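Local atomic coordinates of RagA protein (Porphyromonas gingivalis, PDB entry 6SLN), a protein that probably takes up nutrients across the outer membrane as a TonB-dependent receptor, a beta-barrel whose lumen is filled by a plug domain. Residues L95-G100 with Y585-V590; H515-L520 with F576-D581; G612-Y617 with L632-G637. One frame throughout, in Å; residues are numbered along the deposited sequence.

Contact 1: L95-G100 with Y585-V590; sequences LSTVSG and YIDFSV
Asp587 gathers three hydrogen bonds onto one carboxylate oxygen, and all three donors belong to residues 95-100. The hydroxyl of Thr97 meets it tip to tip, OG1 lying 2.7 Å from Asp587 OD2 and standing almost squarely above the carboxylate plane. From Ser99 come two donors. The OG hydroxyl, 2.7 Å from Asp587 OD2, also approaches from well above the plane, whereas the Ser99 backbone N, at a longer 3.3 Å from Asp587 OD2, arrives nearly along the C-O axis. Torsions explain the convergence: Ser99 OG is held beside its own backbone N (chi1 -36°), so hydroxyl and N-H face the same oxygen, while Thr97 OG1 swings anti to its N (chi1 -160°). So many donors on OD2 would be expected to hold the aspartate in its ionised form.

The donors are brought together by a type I beta turn from Thr97 to Gly100, closed by Gly100 N to Thr97 O at 3.2 Å. This turn belongs to the plug, in the loop before strand 102-106, and it rests on strand 584-595 of the barrel wall. Tyr585 and Asp587 point at the plug, whereas Ile586 between them points away, the alternation of a barrel strand with one side turned to the lumen.

Apolar packing is confined to the turn's first corner. Val98 crosses Tyr585 obliquely, its CG1 branch, anti to the backbone N, lying 4.1 Å from Tyr585 CG. The other branch, CG2, comes no nearer to the carboxylate than 4.2 Å from Asp587 OD1. Met613 of the next barrel strand touches both Val98 and Tyr585, and Ser190 of a loop lies against Thr97 and Ser99.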
loop_
_atom_site.group_PDB
_atom_site.type_symbol
_atom_site.label_atom_id
_atom_site.label_comp_id
_atom_site.label_asym_id
_atom_site.label_seq_id
_atom_site.Cartn_x
_atom_site.Cartn_y
_atom_site.Cartn_z
ATOM N N LEU A 95 -22.659 8.254 -35.689
ATOM C CA LEU A 95 -22.453 6.939 -35.094
ATOM C C LEU A 95 -22.348 5.896 -36.192
ATOM O O LEU A 95 -21.282 5.311 -36.394
ATOM C CB LEU A 95 -23.600 6.571 -34.134
ATOM C CG LEU A 95 -23.437 5.509 -33.022
ATOM C CD1 LEU A 95 -24.773 5.252 -32.342
ATOM C CD2 LEU A 95 -22.848 4.178 -33.490
ATOM N N SER A 96 -23.471 5.672 -36.886
ATOM C CA SER A 96 -23.585 4.589 -37.857
ATOM C C SER A 96 -23.030 5.020 -39.207
ATOM O O SER A 96 -22.126 5.860 -39.276
ATOM C CB SER A 96 -25.048 4.155 -38.009
ATOM O OG SER A 96 -25.747 4.242 -36.775
ATOM N N THR A 97 -23.578 4.450 -40.279
ATOM C CA THR A 97 -23.380 4.956 -41.629
ATOM C C THR A 97 -24.296 4.202 -42.585
ATOM O O THR A 97 -24.676 3.052 -42.339
ATOM C CB THR A 97 -21.915 4.849 -42.077
ATOM O OG1 THR A 97 -21.682 5.748 -43.172
ATOM C CG2 THR A 97 -21.582 3.442 -42.496
ATOM N N VAL A 98 -24.626 4.873 -43.690
ATOM C CA VAL A 98 -25.637 4.389 -44.623
ATOM C C VAL A 98 -25.207 3.083 -45.291
ATOM O O VAL A 98 -26.049 2.237 -45.619
ATOM C CB VAL A 98 -25.928 5.495 -45.662
ATOM C CG1 VAL A 98 -27.287 5.278 -46.323
ATOM C CG2 VAL A 98 -25.815 6.896 -45.023
ATOM N N SER A 99 -23.901 2.902 -45.512
ATOM C CA SER A 99 -23.348 1.728 -46.177
ATOM C C SER A 99 -22.920 0.641 -45.207
ATOM O O SER A 99 -22.531 -0.444 -45.649
ATOM C CB SER A 99 -22.119 2.114 -47.011
ATOM O OG SER A 99 -22.259 3.391 -47.596
ATOM N N GLY A 100 -22.958 0.911 -43.905
ATOM C CA GLY A 100 -22.291 0.047 -42.958
ATOM C C GLY A 100 -23.126 -1.165 -42.583
ATOM O O GLY A 100 -24.353 -1.106 -42.513
ATOM N N TYR A 585 -26.020 6.640 -52.349
ATOM C CA TYR A 585 -25.244 7.252 -51.277
ATOM C C TYR A 585 -23.819 6.711 -51.302
ATOM O O TYR A 585 -23.601 5.518 -51.537
ATOM C CB TYR A 585 -25.885 6.990 -49.902
ATOM C CG TYR A 585 -27.295 7.519 -49.764
ATOM C CD1 TYR A 585 -27.532 8.825 -49.357
ATOM C CD2 TYR A 585 -28.390 6.712 -50.052
ATOM C CE1 TYR A 585 -28.827 9.314 -49.235
ATOM C CE2 TYR A 585 -29.690 7.190 -49.935
ATOM C CZ TYR A 585 -29.902 8.491 -49.524
ATOM O OH TYR A 585 -31.187 8.971 -49.407
ATOM N N ILE A 586 -22.847 7.595 -51.069
ATOM C CA ILE A 586 -21.446 7.207 -50.959
ATOM C C ILE A 586 -20.869 7.778 -49.672
ATOM O O ILE A 586 -21.047 8.964 -49.376
ATOM C CB ILE A 586 -20.613 7.671 -52.164
ATOM C CG1 ILE A 586 -21.157 7.053 -53.452
ATOM C CG2 ILE A 586 -19.162 7.277 -51.952
ATOM C CD1 ILE A 586 -20.535 5.718 -53.809
ATOM N N ASP A 587 -20.199 6.925 -48.907
ATOM C CA ASP A 587 -19.436 7.306 -47.733
ATOM C C ASP A 587 -17.956 7.149 -48.040
ATOM O O ASP A 587 -17.549 6.289 -48.829
ATOM C CB ASP A 587 -19.806 6.449 -46.518
ATOM C CG ASP A 587 -21.288 6.497 -46.200
ATOM O OD1 ASP A 587 -21.894 7.585 -46.304
ATOM O OD2 ASP A 587 -21.849 5.438 -45.849
ATOM N N PHE A 588 -17.153 7.990 -47.408
ATOM C CA PHE A 588 -15.718 7.984 -47.619
ATOM C C PHE A 588 -15.091 8.458 -46.316
ATOM O O PHE A 588 -15.549 9.444 -45.735
ATOM C CB PHE A 588 -15.352 8.883 -48.803
ATOM C CG PHE A 588 -13.897 9.189 -48.898
ATOM C CD1 PHE A 588 -12.964 8.160 -48.959
ATOM C CD2 PHE A 588 -13.452 10.502 -48.923
ATOM C CE1 PHE A 588 -11.604 8.432 -49.043
ATOM C CE2 PHE A 588 -12.096 10.782 -49.007
ATOM C CZ PHE A 588 -11.170 9.741 -49.067
ATOM N N SER A 589 -14.082 7.741 -45.839
ATOM C CA SER A 589 -13.453 8.048 -44.566
ATOM C C SER A 589 -11.940 7.950 -44.718
ATOM O O SER A 589 -11.440 7.045 -45.392
ATOM C CB SER A 589 -13.944 7.091 -43.477
ATOM O OG SER A 589 -13.140 5.921 -43.396
ATOM N N VAL A 590 -11.216 8.904 -44.130
ATOM C CA VAL A 590 -9.778 8.773 -43.925
ATOM C C VAL A 590 -9.474 9.235 -42.507
ATOM O O VAL A 590 -10.149 10.111 -41.960
ATOM C CB VAL A 590 -8.934 9.550 -44.970
ATOM C CG1 VAL A 590 -9.160 11.027 -44.859
ATOM C CG2 VAL A 590 -7.449 9.226 -44.814
#

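Contact 2: H515-L520 with F576-D581; sequences HDLTAL and FNYGFD
Phe576 begins the pairing opposite Ala519: its ring passes the alanine obliquely, with CE1 3.5 Å from Ala519 CB. Asn577 then forms a hydrogen-bonded pair with Thr518 through two backbone bonds, Asn577 N to Thr518 O and Thr518 N to Asn577 O, each 2.7 Å and each with the donor in the carbonyl plane. At Tyr578 the side chain returns to the face of Phe576 and Ala519. Its CB is 4.0 Å from Leu517 CD1, which also lies at the edge of the tyrosine ring. With CG anti to the backbone N (chi1 177°), the ring runs alongside His515, and Tyr578 OH makes a weak hydrogen bond at the imidazole edge with His515 ND1. Gly579 pairs with Asp516. The bond from Asp516 N to Gly579 O is 3.2 Å and close to straight (164°), although the donor stands above the carbonyl plane; the return bond is weak. The Asp516 carboxylate turns instead to Ser510 on the preceding strand. Phe580 closes the paired run beside His515, its CD1 over one face of the imidazole. These two rings lie 27° from parallel but slid apart, their centroids 4.8 Å from each other, and Tyr578 completes an aromatic cluster. The regular antiparallel register, with side chains alternating between two faces, is that of neighbouring strands in the wall of a TonB-dependent receptor barrel.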
loop_
_atom_site.group_PDB
_atom_site.type_symbol
_atom_site.label_atom_id
_atom_site.label_comp_id
_atom_site.label_asym_id
_atom_site.label_seq_id
_atom_site.Cartn_x
_atom_site.Cartn_y
_atom_site.Cartn_z
ATOM N N HIS A 515 -28.799 16.781 -54.292
ATOM C CA HIS A 515 -27.416 16.511 -53.896
ATOM C C HIS A 515 -27.224 16.990 -52.463
ATOM O O HIS A 515 -27.234 18.198 -52.205
ATOM C CB HIS A 515 -26.427 17.206 -54.828
ATOM C CG HIS A 515 -26.410 16.668 -56.224
ATOM N ND1 HIS A 515 -25.621 15.605 -56.607
ATOM C CD2 HIS A 515 -27.071 17.063 -57.339
ATOM C CE1 HIS A 515 -25.799 15.367 -57.896
ATOM N NE2 HIS A 515 -26.677 16.236 -58.363
ATOM N N ASP A 516 -27.047 16.054 -51.535
ATOM C CA ASP A 516 -26.732 16.365 -50.145
ATOM C C ASP A 516 -25.324 15.883 -49.846
ATOM O O ASP A 516 -24.998 14.721 -50.094
ATOM C CB ASP A 516 -27.722 15.706 -49.181
ATOM C CG ASP A 516 -29.131 16.232 -49.342
ATOM O OD1 ASP A 516 -30.019 15.451 -49.763
ATOM O OD2 ASP A 516 -29.345 17.430 -49.045
ATOM N N LEU A 517 -24.492 16.770 -49.328
ATOM C CA LEU A 517 -23.164 16.386 -48.889
ATOM C C LEU A 517 -23.035 16.650 -47.395
ATOM O O LEU A 517 -23.568 17.636 -46.875
ATOM C CB LEU A 517 -22.079 17.130 -49.670
ATOM C CG LEU A 517 -20.648 16.705 -49.328
ATOM C CD1 LEU A 517 -20.313 15.376 -49.991
ATOM C CD2 LEU A 517 -19.636 17.778 -49.717
ATOM N N THR A 518 -22.351 15.745 -46.705
ATOM C CA THR A 518 -22.053 15.892 -45.291
ATOM C C THR A 518 -20.563 15.668 -45.099
ATOM O O THR A 518 -20.014 14.669 -45.578
ATOM C CB THR A 518 -22.857 14.905 -44.441
ATOM O OG1 THR A 518 -24.250 15.230 -44.527
ATOM C CG2 THR A 518 -22.398 14.965 -42.997
ATOM N N ALA A 519 -19.912 16.608 -44.426
ATOM C CA ALA A 519 -18.500 16.500 -44.117
ATOM C C ALA A 519 -18.331 16.592 -42.616
ATOM O O ALA A 519 -19.058 17.331 -41.944
ATOM C CB ALA A 519 -17.673 17.591 -44.793
ATOM N N LEU A 520 -17.365 15.831 -42.104
ATOM C CA LEU A 520 -17.098 15.767 -40.674
ATOM C C LEU A 520 -15.600 15.601 -40.472
ATOM O O LEU A 520 -15.039 14.566 -40.841
ATOM C CB LEU A 520 -17.863 14.616 -40.039
ATOM C CG LEU A 520 -17.825 14.473 -38.515
ATOM C CD1 LEU A 520 -19.061 13.741 -38.068
ATOM C CD2 LEU A 520 -16.589 13.728 -38.040
ATOM N N PHE A 576 -17.178 11.516 -44.782
ATOM C CA PHE A 576 -17.921 12.277 -45.776
ATOM C C PHE A 576 -19.082 11.443 -46.286
ATOM O O PHE A 576 -18.940 10.234 -46.493
ATOM C CB PHE A 576 -17.019 12.681 -46.928
ATOM C CG PHE A 576 -15.894 13.555 -46.513
ATOM C CD1 PHE A 576 -16.045 14.929 -46.494
ATOM C CD2 PHE A 576 -14.689 13.008 -46.114
ATOM C CE1 PHE A 576 -15.008 15.749 -46.104
ATOM C CE2 PHE A 576 -13.643 13.822 -45.709
ATOM C CZ PHE A 576 -13.804 15.196 -45.711
ATOM N N ASN A 577 -20.226 12.099 -46.495
ATOM C CA ASN A 577 -21.473 11.434 -46.869
ATOM C C ASN A 577 -22.125 12.203 -48.007
ATOM O O ASN A 577 -22.554 13.348 -47.827
ATOM C CB ASN A 577 -22.421 11.333 -45.677
ATOM C CG ASN A 577 -21.711 10.932 -44.411
ATOM O OD1 ASN A 577 -21.169 9.833 -44.322
ATOM N ND2 ASN A 577 -21.700 11.825 -43.421
ATOM N N TYR A 578 -22.223 11.563 -49.165
ATOM C CA TYR A 578 -22.824 12.139 -50.355
ATOM C C TYR A 578 -24.140 11.431 -50.667
ATOM O O TYR A 578 -24.297 10.234 -50.410
ATOM C CB TYR A 578 -21.853 12.018 -51.523
ATOM C CG TYR A 578 -22.375 12.511 -52.836
ATOM C CD1 TYR A 578 -23.175 11.706 -53.633
ATOM C CD2 TYR A 578 -22.035 13.772 -53.304
ATOM C CE1 TYR A 578 -23.649 12.149 -54.843
ATOM C CE2 TYR A 578 -22.499 14.224 -54.523
ATOM C CZ TYR A 578 -23.309 13.408 -55.283
ATOM O OH TYR A 578 -23.783 13.846 -56.489
ATOM N N GLY A 579 -25.092 12.176 -51.225
ATOM C CA GLY A 579 -26.402 11.609 -51.479
ATOM C C GLY A 579 -27.137 12.167 -52.683
ATOM O O GLY A 579 -27.925 13.107 -52.546
ATOM N N PHE A 580 -26.914 11.575 -53.860
ATOM C CA PHE A 580 -27.562 12.038 -55.081
ATOM C C PHE A 580 -28.980 11.498 -55.185
ATOM O O PHE A 580 -29.229 10.309 -54.964
ATOM C CB PHE A 580 -26.771 11.618 -56.321
ATOM C CG PHE A 580 -27.528 11.817 -57.610
ATOM C CD1 PHE A 580 -28.077 13.053 -57.929
ATOM C CD2 PHE A 580 -27.706 10.771 -58.493
ATOM C CE1 PHE A 580 -28.783 13.242 -59.100
ATOM C CE2 PHE A 580 -28.407 10.959 -59.674
ATOM C CZ PHE A 580 -28.948 12.194 -59.976
ATOM N N ASP A 581 -29.904 12.378 -55.573
ATOM C CA ASP A 581 -31.334 12.098 -55.508
ATOM C C ASP A 581 -31.581 11.592 -54.091
ATOM O O ASP A 581 -31.072 12.196 -53.133
ATOM C CB ASP A 581 -31.732 11.142 -56.613
ATOM C CG ASP A 581 -33.028 11.525 -57.298
ATOM O OD1 ASP A 581 -33.057 11.602 -58.548
ATOM O OD2 ASP A 581 -34.022 11.745 -56.580
#

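Contact 3: G612-Y617 with L632-G637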
loop_
_atom_site.group_PDB
_atom_site.type_symbol
_atom_site.label_atom_id
_atom_site.label_comp_id
_atom_site.label_asym_id
_atom_site.label_seq_id
_atom_site.Cartn_x
_atom_site.Cartn_y
_atom_site.Cartn_z
ATOM N N GLY A 612 -20.732 2.412 -50.128
ATOM C CA GLY A 612 -21.824 2.729 -51.023
ATOM C C GLY A 612 -23.101 2.036 -50.608
ATOM O O GLY A 612 -23.081 0.860 -50.235
ATOM N N MET A 613 -24.214 2.765 -50.635
ATOM C CA MET A 613 -25.543 2.195 -50.446
ATOM C C MET A 613 -26.412 2.627 -51.619
ATOM O O MET A 613 -26.629 3.826 -51.823
ATOM C CB MET A 613 -26.166 2.646 -49.118
ATOM C CG MET A 613 -27.531 2.015 -48.813
ATOM S SD MET A 613 -28.958 2.734 -49.690
ATOM C CE MET A 613 -29.673 3.730 -48.385
ATOM N N PHE A 614 -26.927 1.654 -52.372
ATOM C CA PHE A 614 -27.747 1.906 -53.553
ATOM C C PHE A 614 -29.155 1.405 -53.284
ATOM O O PHE A 614 -29.352 0.213 -53.025
ATOM C CB PHE A 614 -27.158 1.216 -54.781
ATOM C CG PHE A 614 -25.681 1.420 -54.928
ATOM C CD1 PHE A 614 -25.186 2.499 -55.644
ATOM C CD2 PHE A 614 -24.784 0.539 -54.340
ATOM C CE1 PHE A 614 -23.834 2.690 -55.780
ATOM C CE2 PHE A 614 -23.425 0.726 -54.469
ATOM C CZ PHE A 614 -22.948 1.804 -55.192
ATOM N N ASP A 615 -30.132 2.302 -53.356
ATOM C CA ASP A 615 -31.498 1.973 -52.956
ATOM C C ASP A 615 -32.270 1.441 -54.157
ATOM O O ASP A 615 -32.837 2.209 -54.939
ATOM C CB ASP A 615 -32.191 3.182 -52.350
ATOM C CG ASP A 615 -33.368 2.789 -51.499
ATOM O OD1 ASP A 615 -34.208 1.994 -51.981
ATOM O OD2 ASP A 615 -33.440 3.247 -50.337
ATOM N N ILE A 616 -32.327 0.117 -54.281
ATOM C CA ILE A 616 -32.891 -0.475 -55.484
ATOM C C ILE A 616 -34.414 -0.372 -55.499
ATOM O O ILE A 616 -35.016 -0.256 -56.574
ATOM C CB ILE A 616 -32.391 -1.925 -55.604
ATOM C CG1 ILE A 616 -30.899 -1.920 -55.949
ATOM C CG2 ILE A 616 -33.180 -2.705 -56.637
ATOM C CD1 ILE A 616 -30.179 -3.215 -55.653
ATOM N N TYR A 617 -35.065 -0.372 -54.332
ATOM C CA TYR A 617 -36.528 -0.349 -54.329
ATOM C C TYR A 617 -37.073 1.008 -54.759
ATOM O O TYR A 617 -38.011 1.073 -55.562
ATOM C CB TYR A 617 -37.081 -0.711 -52.952
ATOM C CG TYR A 617 -38.601 -0.640 -52.871
ATOM C CD1 TYR A 617 -39.400 -1.605 -53.487
ATOM C CD2 TYR A 617 -39.236 0.388 -52.178
ATOM C CE1 TYR A 617 -40.787 -1.550 -53.409
ATOM C CE2 TYR A 617 -40.624 0.449 -52.098
ATOM C CZ TYR A 617 -41.392 -0.522 -52.712
ATOM O OH TYR A 617 -42.768 -0.460 -52.628
ATOM N N LEU A 632 -28.983 -2.272 -51.387
ATOM C CA LEU A 632 -27.722 -2.909 -51.731
ATOM C C LEU A 632 -26.607 -2.024 -51.187
ATOM O O LEU A 632 -26.662 -0.798 -51.323
ATOM C CB LEU A 632 -27.635 -3.102 -53.256
ATOM C CG LEU A 632 -26.497 -3.787 -54.017
ATOM C CD1 LEU A 632 -25.254 -2.931 -54.024
ATOM C CD2 LEU A 632 -26.199 -5.142 -53.440
ATOM N N LYS A 633 -25.619 -2.631 -50.540
ATOM C CA LYS A 633 -24.585 -1.859 -49.869
ATOM C C LYS A 633 -23.263 -2.602 -49.945
ATOM O O LYS A 633 -23.217 -3.815 -49.724
ATOM C CB LYS A 633 -24.950 -1.587 -48.394
ATOM C CG LYS A 633 -25.736 -2.708 -47.717
ATOM C CD LYS A 633 -26.531 -2.216 -46.508
ATOM C CE LYS A 633 -25.647 -2.022 -45.275
ATOM N NZ LYS A 633 -25.221 -3.300 -44.620
ATOM N N MET A 634 -22.192 -1.877 -50.256
ATOM C CA MET A 634 -20.866 -2.456 -50.133
ATOM C C MET A 634 -19.880 -1.435 -49.583
ATOM O O MET A 634 -20.019 -0.229 -49.795
ATOM C CB MET A 634 -20.351 -3.008 -51.452
ATOM C CG MET A 634 -20.175 -1.979 -52.526
ATOM S SD MET A 634 -20.194 -2.829 -54.105
ATOM C CE MET A 634 -21.918 -3.262 -54.240
ATOM N N SER A 635 -18.874 -1.950 -48.880
ATOM C CA SER A 635 -17.852 -1.161 -48.221
ATOM C C SER A 635 -16.486 -1.755 -48.532
ATOM O O SER A 635 -16.339 -2.967 -48.718
ATOM C CB SER A 635 -18.060 -1.144 -46.700
ATOM O OG SER A 635 -17.266 -2.142 -46.058
ATOM N N TYR A 636 -15.487 -0.890 -48.596
ATOM C CA TYR A 636 -14.114 -1.346 -48.509
ATOM C C TYR A 636 -13.335 -0.344 -47.684
ATOM O O TYR A 636 -13.511 0.869 -47.835
ATOM C CB TYR A 636 -13.441 -1.504 -49.862
ATOM C CG TYR A 636 -12.035 -1.989 -49.670
ATOM C CD1 TYR A 636 -11.784 -3.318 -49.358
ATOM C CD2 TYR A 636 -10.958 -1.112 -49.737
ATOM C CE1 TYR A 636 -10.499 -3.769 -49.146
ATOM C CE2 TYR A 636 -9.669 -1.555 -49.523
ATOM C CZ TYR A 636 -9.447 -2.887 -49.224
ATOM O OH TYR A 636 -8.172 -3.352 -49.009
ATOM N N GLY A 637 -12.470 -0.850 -46.820
ATOM C CA GLY A 637 -11.749 0.061 -45.958
ATOM C C GLY A 637 -10.691 -0.656 -45.160
ATOM O O GLY A 637 -10.657 -1.887 -45.090
#
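This contact is an antiparallel strand pairing in the barrel wall, made where strand 604-614 runs out and the chain turns through a short helix before coming back as strand 627-641. Four backbone hydrogen bonds carry it, two at each hydrogen-bonded pair. Gly612 N lies 2.8 Å from Met634 O, nearly along the C=O axis, and Met634 N answers to Gly612 O at 2.9 Å. One pair further on, Phe614 N reaches Leu632 O at 2.7 Å in an almost straight bond (165°), and Leu632 N returns to Phe614 O at 3.0 Å. Between them, Met613 faces Lys633 as a non-hydrogen-bonded pair, where CA-H...O contacts fill in.

The side chains of Phe614, Leu632 and Met634 share one face. Phe614 and Leu632 run alongside each other, with Phe614 CD2 3.5 Å from Leu632 CD1; the ring leans back past Gly612, which puts no side chain on that face, and its CE2 lies 4.3 Å from Met634 CE. From the helix, Ile616 crosses Leu632 obliquely, laying CD1 3.5 Å from Leu632 CB, so the strand exit is packed as well as bonded.

On the other face Lys633 bends away from Met613, and its NZ forms a salt bridge with Glu699 and a weak hydrogen bond to Gly100 O of the plug. Asp615 stands at the N-cap of helix 616-621, its OD1 accepting from Asn618 N. Strand 584-595 flanks the pair through Met613 and Tyr585, while strand 678-691 pairs with Lys633 and packs Phe685 on Leu632 and Met634.

How the contacts relate
Five consecutive barrel strands, 515-540, 561-580, 584-595, 604-614 and 627-641, contain every segment except 95-100, which belongs to the plug. Contact 1 spans almost 500 residues; contact 2 falls within that span and contact 3 follows it. In space contact 1 is central, its centre about 10 Å from the centres of both others, which are themselves about 14 Å apart and do not touch. Probable backbone hydrogen bonds join strand 584-595 to its neighbours on both sides: Ile586 and Phe588 toward contact 2, Tyr585 toward contact 3. Contacts 2 and 3 therefore belong to the wall, while contact 1 seats the plug's first modelled residues against it.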